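Local coordinates for protein L-Ribose isomerase (Acinetobacter, PDB 4Q0S) that isomerises the rare aldopentose L-ribose, probably to its ketose L-ribulose, in a metal-containing cupin barrel that binds cobalt and the sugar alcohol ribitol, at residues I17-R20 with E21-W25; M44-D47 with S48-I51; Q57-A60 with F61-G64. One frame throughout, in Å; residues are numbered along the deposited sequence.

Contact 1: I17-R20 with E21-W25; sequences ITRR and EYDEW
Glu21 closes back on Thr18 through two reciprocal bonds. Its backbone N gives to Thr18 OG1 over 2.9 Å with an N-H...O angle of 161°, and its carboxylate oxygen OE1 takes the Thr18 N-H at 3.0 Å on the anti side, somewhat out of the carboxylate plane. This is a capping box, with Thr18 as N-cap of helix 19-35. The first torsion of Glu21 lays CG beside its own backbone N (chi1 -63°) and the rest of the chain is extended, which carries OE1 back to Thr18; Arg14 also forms a salt bridge with OE1. Ile17 crosses the base of this chain at an angle, its CG1 3.4 Å from Glu21 CB. Tyr22 follows: its N donates to Thr18 O, while Ile17 CD1 lies at the edge of its ring. Asp23 presents OD1, on the syn side, to Arg19 NH2 at 3.0 Å, a salt bridge lying in the guanidinium plane although the two flat groups are turned 66° apart; Arg19 NH2 also pairs with Asp47. Glu24 receives Arg20 NE on OE2 at 3.1 Å, from above the carboxylate plane, and a water joins Glu24 OE1 to Arg20 NH2. Arg20 reaches further, to Phe61 O and Glu21 of the second subunit. Trp25 ends the row, its CE3 4.1 Å from Ile17 CD1. The chemistry implies a first turn in which the capping box supplies side-chain acceptors to the N-H groups of Thr18 and Glu21, with acidic groups at the helix N terminus that probably interact favourably with its dipole.

Contact 2: M44-D47 with S48-I51; sequences MVND and SAGI
Asn46 folds its amide oxygen over the start of the following turn, so that OD1 is turned to the backbone N-H of Ser48. Ser48 N donates to Asn46 OD1 across 2.9 Å with an N-H...O angle of 145°, the donor tilted moderately from the amide plane. What brings OD1 there is a first torsion that sets CG between the backbone N and the carbonyl carbon (chi1 52°). The other end of the amide is held as well, since ND2 bonds to Lys43 O, and this pair of partners fixes which way the amide is flipped. Ser48 CB rests 3.3 Å from Asn46 OD1. The bond from Ser48 N makes an Asx turn, which follows directly on an inverse gamma turn centred on Val45. Together they lead from the loop after helix 19-35 into strand 50-52, an outer strand within this chain of the six-stranded antiparallel sheet of the cupin barrel. Ala49 N bonds to Asn46 O at 3.3 Å, closing a beta turn over Asn46-Ala49 and approaching from well above the carbonyl plane. The methyl of Ala49 lies 3.6 Å from Asn46 O and 4.0 Å from Met44 O, and it also packs on Phe77 of strand 73-82.

Contact 3: Q57-A60 with F61-G64; sequences QYDA and FKNG
Asp59 and Lys62 are brought alongside by like first torsions, each placing CG beside the backbone N and away from the carbonyl carbon (chi1 -85° for Asp59 and -93°, off the staggered value, for Lys62). Beyond CG the lysine is fully extended, and the two side chains run the same way. The approach is made chiefly by the lysine's methylenes: Asp59 OD1 is 3.2 Å from Lys62 CE, whereas its salt bridge to Lys62 NZ is long, at 3.8 Å. The same OD1 accepts from Arg14 N, so the carboxylate has a backbone partner besides the lysine. Phe61 likewise has CG beside its N, which turns the ring back so that Tyr58 O lies at its edge, in the ring plane, with Phe61 CD2 3.8 Å from that oxygen. The backbone beneath is a type I turn from Gln57 to Ala60 running into the short, weakly bonded helix 60-63. Two bonds of three-residue spacing mark its start: Phe61 N gives to Tyr58 O at 2.9 Å, and Lys62 N gives to Asp59 O at 3.1 Å, both donors standing above the plane of the carbonyl they meet. At the far end Gly64 N reaches Ala60 O in a weak bond, at 3.1 Å with an angle of only 128°. Gly64 leaves the helix with positive phi, a backbone conformation that glycine adopts readily because it has no CB. Water supplements this loose helix: one molecule accepts from Asn63 N close to Asp59 O, and a second lies between Ala60 O and Gly64 O. The Phe61 ring meets Trp25 edge-to-face, and the second subunit abuts this end of the turn.

From the N terminus the three contacts follow in series, none enclosing or crossing another. Contact 1 closes the first turn of helix 19-35, contact 2 the bend entering strand 50-52, and contact 3 the turn that becomes helix 60-63. Contact 1 touches both others: Tyr22 OH lies 2.6 Å from Asn46 O, a probable hydrogen bond, and Ile17 CD1 lies 3.4 Å from Phe61 CZ. The centres of contacts 2 and 3 are about 17 Å apart and the two do not touch. The helix start thus ties the edge of the sheet to the short helix, and contacts 1 and 3 also meet the second subunit.

Contact 1: I17-R20 with E21-W25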
loop_
_atom_site.group_PDB
_atom_site.type_symbol
_atom_site.label_atom_id
_atom_site.label_comp_id
_atom_site.label_asym_id
_atom_site.label_seq_id
_atom_site.Cartn_x
_atom_site.Cartn_y
_atom_site.Cartn_z
ATOM N N ILE A 17 5.363 -26.193 -18.695
ATOM C CA ILE A 17 4.829 -24.852 -18.855
ATOM C C ILE A 17 5.745 -24.094 -19.811
ATOM O O ILE A 17 6.967 -24.160 -19.689
ATOM C CB ILE A 17 4.760 -24.135 -17.481
ATOM C CG1 ILE A 17 4.294 -22.691 -17.654
ATOM C CG2 ILE A 17 6.115 -24.183 -16.800
ATOM C CD1 ILE A 17 4.107 -21.960 -16.337
ATOM N N THR A 18 5.160 -23.390 -20.775
ATOM C CA THR A 18 5.965 -22.641 -21.730
ATOM C C THR A 18 6.684 -21.504 -21.023
ATOM O O THR A 18 6.238 -21.034 -19.977
ATOM C CB THR A 18 5.103 -22.042 -22.858
ATOM O OG1 THR A 18 4.310 -20.964 -22.343
ATOM C CG2 THR A 18 4.190 -23.108 -23.450
ATOM N N ARG A 19 7.804 -21.072 -21.591
ATOM C CA ARG A 19 8.569 -19.976 -21.021
ATOM C C ARG A 19 7.683 -18.743 -20.899
ATOM O O ARG A 19 7.775 -18.003 -19.926
ATOM C CB ARG A 19 9.790 -19.666 -21.895
ATOM C CG ARG A 19 10.507 -18.369 -21.543
ATOM C CD ARG A 19 10.877 -18.295 -20.069
ATOM N NE ARG A 19 11.845 -19.316 -19.671
ATOM C CZ ARG A 19 12.310 -19.449 -18.433
ATOM N NH1 ARG A 19 13.189 -20.400 -18.147
ATOM N NH2 ARG A 19 11.890 -18.628 -17.478
ATOM N N ARG A 20 6.811 -18.529 -21.876
ATOM C CA ARG A 20 5.926 -17.375 -21.823
ATOM C C ARG A 20 4.917 -17.495 -20.676
ATOM O O ARG A 20 4.678 -16.532 -19.945
ATOM C CB ARG A 20 5.184 -17.196 -23.147
ATOM C CG ARG A 20 4.204 -16.030 -23.130
ATOM C CD ARG A 20 3.478 -15.892 -24.446
ATOM N NE ARG A 20 2.347 -14.978 -24.353
ATOM C CZ ARG A 20 1.596 -14.621 -25.389
ATOM N NH1 ARG A 20 1.866 -15.101 -26.596
ATOM N NH2 ARG A 20 0.565 -13.800 -25.221
ATOM N N GLU A 21 4.321 -18.672 -20.512
ATOM C CA GLU A 21 3.357 -18.849 -19.434
ATOM C C GLU A 21 4.056 -18.664 -18.092
ATOM O O GLU A 21 3.518 -18.021 -17.191
ATOM C CB GLU A 21 2.713 -20.237 -19.487
ATOM C CG GLU A 21 1.891 -20.521 -20.736
ATOM C CD GLU A 21 1.412 -21.962 -20.776
ATOM O OE1 GLU A 21 2.216 -22.851 -20.416
ATOM O OE2 GLU A 21 0.251 -22.210 -21.169
ATOM N N TYR A 22 5.263 -19.210 -17.969
ATOM C CA TYR A 22 6.006 -19.102 -16.727
ATOM C C TYR A 22 6.307 -17.659 -16.353
ATOM O O TYR A 22 5.972 -17.205 -15.258
ATOM C CB TYR A 22 7.326 -19.865 -16.801
ATOM C CG TYR A 22 8.002 -19.920 -15.454
ATOM C CD1 TYR A 22 7.603 -20.849 -14.499
ATOM C CD2 TYR A 22 8.983 -18.993 -15.104
ATOM C CE1 TYR A 22 8.161 -20.854 -13.223
ATOM C CE2 TYR A 22 9.548 -18.985 -13.833
ATOM C CZ TYR A 22 9.133 -19.919 -12.897
ATOM O OH TYR A 22 9.693 -19.932 -11.642
ATOM N N ASP A 23 6.956 -16.943 -17.263
ATOM C CA ASP A 23 7.303 -15.551 -17.018
ATOM C C ASP A 23 6.109 -14.652 -16.723
ATOM O O ASP A 23 6.134 -13.888 -15.758
ATOM C CB ASP A 23 8.091 -14.987 -18.197
ATOM C CG ASP A 23 9.528 -15.445 -18.197
ATOM O OD1 ASP A 23 9.847 -16.392 -17.447
ATOM O OD2 ASP A 23 10.341 -14.869 -18.947
ATOM N N GLU A 24 5.064 -14.730 -17.538
ATOM C CA GLU A 24 3.905 -13.876 -17.300
ATOM C C GLU A 24 3.326 -14.168 -15.915
ATOM O O GLU A 24 2.912 -13.257 -15.199
ATOM C CB GLU A 24 2.846 -14.085 -18.390
ATOM C CG GLU A 24 3.378 -13.861 -19.802
ATOM C CD GLU A 24 2.287 -13.804 -20.852
ATOM O OE1 GLU A 24 1.245 -14.475 -20.674
ATOM O OE2 GLU A 24 2.477 -13.096 -21.869
ATOM N N TRP A 25 3.334 -15.442 -15.535
ATOM C CA TRP A 25 2.817 -15.872 -14.239
ATOM C C TRP A 25 3.677 -15.332 -13.099
ATOM O O TRP A 25 3.188 -14.636 -12.208
ATOM C CB TRP A 25 2.782 -17.408 -14.199
ATOM C CG TRP A 25 2.263 -18.031 -12.931
ATOM C CD1 TRP A 25 1.201 -17.609 -12.178
ATOM C CD2 TRP A 25 2.704 -19.267 -12.341
ATOM N NE1 TRP A 25 0.950 -18.510 -11.164
ATOM C CE2 TRP A 25 1.856 -19.535 -11.243
ATOM C CE3 TRP A 25 3.730 -20.177 -12.640
ATOM C CZ2 TRP A 25 2.001 -20.675 -10.440
ATOM C CZ3 TRP A 25 3.873 -21.311 -11.842
ATOM C CH2 TRP A 25 3.012 -21.549 -10.755
HETATM O O HOH W 1 -0.539 -14.224 -22.487
#

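Contact 2: M44-D47 with S48-I51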
loop_
_atom_site.group_PDB
_atom_site.type_symbol
_atom_site.label_atom_id
_atom_site.label_comp_id
_atom_site.label_asym_id
_atom_site.label_seq_id
_atom_site.Cartn_x
_atom_site.Cartn_y
_atom_site.Cartn_z
ATOM N N MET A 44 15.221 -13.235 -6.439
ATOM C CA MET A 44 14.038 -13.955 -5.975
ATOM C C MET A 44 13.098 -14.307 -7.126
ATOM O O MET A 44 12.331 -15.274 -7.046
ATOM C CB MET A 44 13.306 -13.122 -4.919
ATOM C CG MET A 44 14.096 -12.987 -3.616
ATOM S SD MET A 44 13.506 -11.684 -2.528
ATOM C CE MET A 44 11.811 -12.237 -2.264
ATOM N N VAL A 45 13.153 -13.523 -8.199
ATOM C CA VAL A 45 12.303 -13.776 -9.354
ATOM C C VAL A 45 13.078 -14.716 -10.270
ATOM O O VAL A 45 13.776 -14.280 -11.189
ATOM C CB VAL A 45 11.966 -12.462 -10.086
ATOM C CG1 VAL A 45 11.000 -12.729 -11.230
ATOM C CG2 VAL A 45 11.356 -11.470 -9.093
ATOM N N ASN A 46 12.954 -16.011 -10.000
ATOM C CA ASN A 46 13.669 -17.036 -10.757
ATOM C C ASN A 46 12.777 -18.180 -11.230
ATOM O O ASN A 46 11.562 -18.183 -10.995
ATOM C CB ASN A 46 14.800 -17.600 -9.894
ATOM C CG ASN A 46 14.315 -18.042 -8.529
ATOM O OD1 ASN A 46 13.450 -18.908 -8.423
ATOM N ND2 ASN A 46 14.859 -17.442 -7.477
ATOM N N ASP A 47 13.397 -19.157 -11.892
ATOM C CA ASP A 47 12.681 -20.313 -12.425
ATOM C C ASP A 47 12.271 -21.337 -11.370
ATOM O O ASP A 47 11.777 -22.406 -11.710
ATOM C CB ASP A 47 13.516 -21.014 -13.500
ATOM C CG ASP A 47 13.725 -20.153 -14.726
ATOM O OD1 ASP A 47 12.890 -19.259 -14.982
ATOM O OD2 ASP A 47 14.718 -20.385 -15.446
ATOM N N SER A 48 12.486 -21.019 -10.099
ATOM C CA SER A 48 12.096 -21.922 -9.027
ATOM C C SER A 48 10.918 -21.347 -8.238
ATOM O O SER A 48 10.303 -22.045 -7.425
ATOM C CB SER A 48 13.271 -22.171 -8.079
ATOM O OG SER A 48 14.266 -22.960 -8.701
ATOM N N ALA A 49 10.602 -20.077 -8.486
ATOM C CA ALA A 49 9.511 -19.414 -7.785
ATOM C C ALA A 49 8.144 -19.987 -8.139
ATOM O O ALA A 49 7.286 -20.134 -7.272
ATOM C CB ALA A 49 9.544 -17.909 -8.073
ATOM N N GLY A 50 7.935 -20.304 -9.412
ATOM C CA GLY A 50 6.663 -20.863 -9.836
ATOM C C GLY A 50 6.693 -22.370 -9.660
ATOM O O GLY A 50 7.510 -23.050 -10.277
ATOM N N ILE A 51 5.796 -22.892 -8.827
ATOM C CA ILE A 51 5.758 -24.322 -8.531
ATOM C C ILE A 51 4.501 -25.054 -9.000
ATOM O O ILE A 51 3.379 -24.585 -8.818
ATOM C CB ILE A 51 5.906 -24.539 -7.004
ATOM C CG1 ILE A 51 7.163 -23.825 -6.505
ATOM C CG2 ILE A 51 5.979 -26.030 -6.671
ATOM C CD1 ILE A 51 7.203 -23.657 -4.983
#

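Contact 3: Q57-A60 with F61-G64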
loop_
_atom_site.group_PDB
_atom_site.type_symbol
_atom_site.label_atom_id
_atom_site.label_comp_id
_atom_site.label_asym_id
_atom_site.label_seq_id
_atom_site.Cartn_x
_atom_site.Cartn_y
_atom_site.Cartn_z
ATOM N N GLN A 57 -0.379 -31.812 -12.886
ATOM C CA GLN A 57 -0.814 -30.496 -12.428
ATOM C C GLN A 57 -0.514 -29.409 -13.443
ATOM O O GLN A 57 -1.010 -28.289 -13.333
ATOM C CB GLN A 57 -0.171 -30.155 -11.083
ATOM C CG GLN A 57 -0.702 -31.021 -9.958
ATOM C CD GLN A 57 -2.216 -31.067 -9.958
ATOM O OE1 GLN A 57 -2.881 -30.074 -9.671
ATOM N NE2 GLN A 57 -2.770 -32.222 -10.301
ATOM N N TYR A 58 0.298 -29.745 -14.437
ATOM C CA TYR A 58 0.635 -28.792 -15.480
ATOM C C TYR A 58 -0.604 -28.447 -16.291
ATOM O O TYR A 58 -0.643 -27.422 -16.969
ATOM C CB TYR A 58 1.733 -29.366 -16.372
ATOM C CG TYR A 58 3.099 -29.233 -15.749
ATOM C CD1 TYR A 58 3.809 -28.035 -15.837
ATOM C CD2 TYR A 58 3.661 -30.279 -15.016
ATOM C CE1 TYR A 58 5.041 -27.880 -15.213
ATOM C CE2 TYR A 58 4.894 -30.133 -14.383
ATOM C CZ TYR A 58 5.576 -28.930 -14.483
ATOM O OH TYR A 58 6.778 -28.767 -13.829
ATOM N N ASP A 59 -1.627 -29.293 -16.205
ATOM C CA ASP A 59 -2.863 -29.029 -16.930
ATOM C C ASP A 59 -3.516 -27.754 -16.413
ATOM O O ASP A 59 -4.528 -27.305 -16.947
ATOM C CB ASP A 59 -3.850 -30.194 -16.798
ATOM C CG ASP A 59 -3.599 -31.295 -17.816
ATOM O OD1 ASP A 59 -3.187 -30.980 -18.953
ATOM O OD2 ASP A 59 -3.832 -32.476 -17.487
ATOM N N ALA A 60 -2.950 -27.180 -15.359
ATOM C CA ALA A 60 -3.494 -25.945 -14.824
ATOM C C ALA A 60 -3.328 -24.883 -15.905
ATOM O O ALA A 60 -4.104 -23.933 -15.982
ATOM C CB ALA A 60 -2.741 -25.536 -13.568
ATOM N N PHE A 61 -2.316 -25.067 -16.747
ATOM C CA PHE A 61 -2.031 -24.120 -17.809
ATOM C C PHE A 61 -2.732 -24.370 -19.140
ATOM O O PHE A 61 -2.373 -23.776 -20.159
ATOM C CB PHE A 61 -0.516 -24.004 -17.983
ATOM C CG PHE A 61 0.153 -23.298 -16.832
ATOM C CD1 PHE A 61 0.178 -21.907 -16.776
ATOM C CD2 PHE A 61 0.668 -24.021 -15.758
ATOM C CE1 PHE A 61 0.701 -21.243 -15.661
ATOM C CE2 PHE A 61 1.192 -23.370 -14.636
ATOM C CZ PHE A 61 1.208 -21.978 -14.587
ATOM N N LYS A 62 -3.737 -25.243 -19.133
ATOM C CA LYS A 62 -4.511 -25.490 -20.343
ATOM C C LYS A 62 -5.464 -24.303 -20.463
ATOM O O LYS A 62 -5.618 -23.718 -21.535
ATOM C CB LYS A 62 -5.313 -26.792 -20.243
ATOM C CG LYS A 62 -4.597 -28.010 -20.803
ATOM C CD LYS A 62 -5.541 -29.206 -20.925
ATOM C CE LYS A 62 -4.854 -30.382 -21.614
ATOM N NZ LYS A 62 -5.734 -31.588 -21.733
ATOM N N ASN A 63 -6.099 -23.945 -19.349
ATOM C CA ASN A 63 -7.009 -22.809 -19.338
ATOM C C ASN A 63 -6.411 -21.612 -18.601
ATOM O O ASN A 63 -6.943 -20.502 -18.662
ATOM C CB ASN A 63 -8.354 -23.213 -18.736
ATOM C CG ASN A 63 -9.101 -24.199 -19.617
ATOM O OD1 ASN A 63 -9.166 -24.025 -20.834
ATOM N ND2 ASN A 63 -9.670 -25.237 -19.008
ATOM N N GLY A 64 -5.299 -21.840 -17.907
ATOM C CA GLY A 64 -4.631 -20.753 -17.211
ATOM C C GLY A 64 -4.970 -20.495 -15.752
ATOM O O GLY A 64 -5.957 -20.997 -15.212
HETATM O O HOH W 2 -6.569 -25.753 -17.039
HETATM O O HOH W 3 -6.401 -23.841 -14.463
#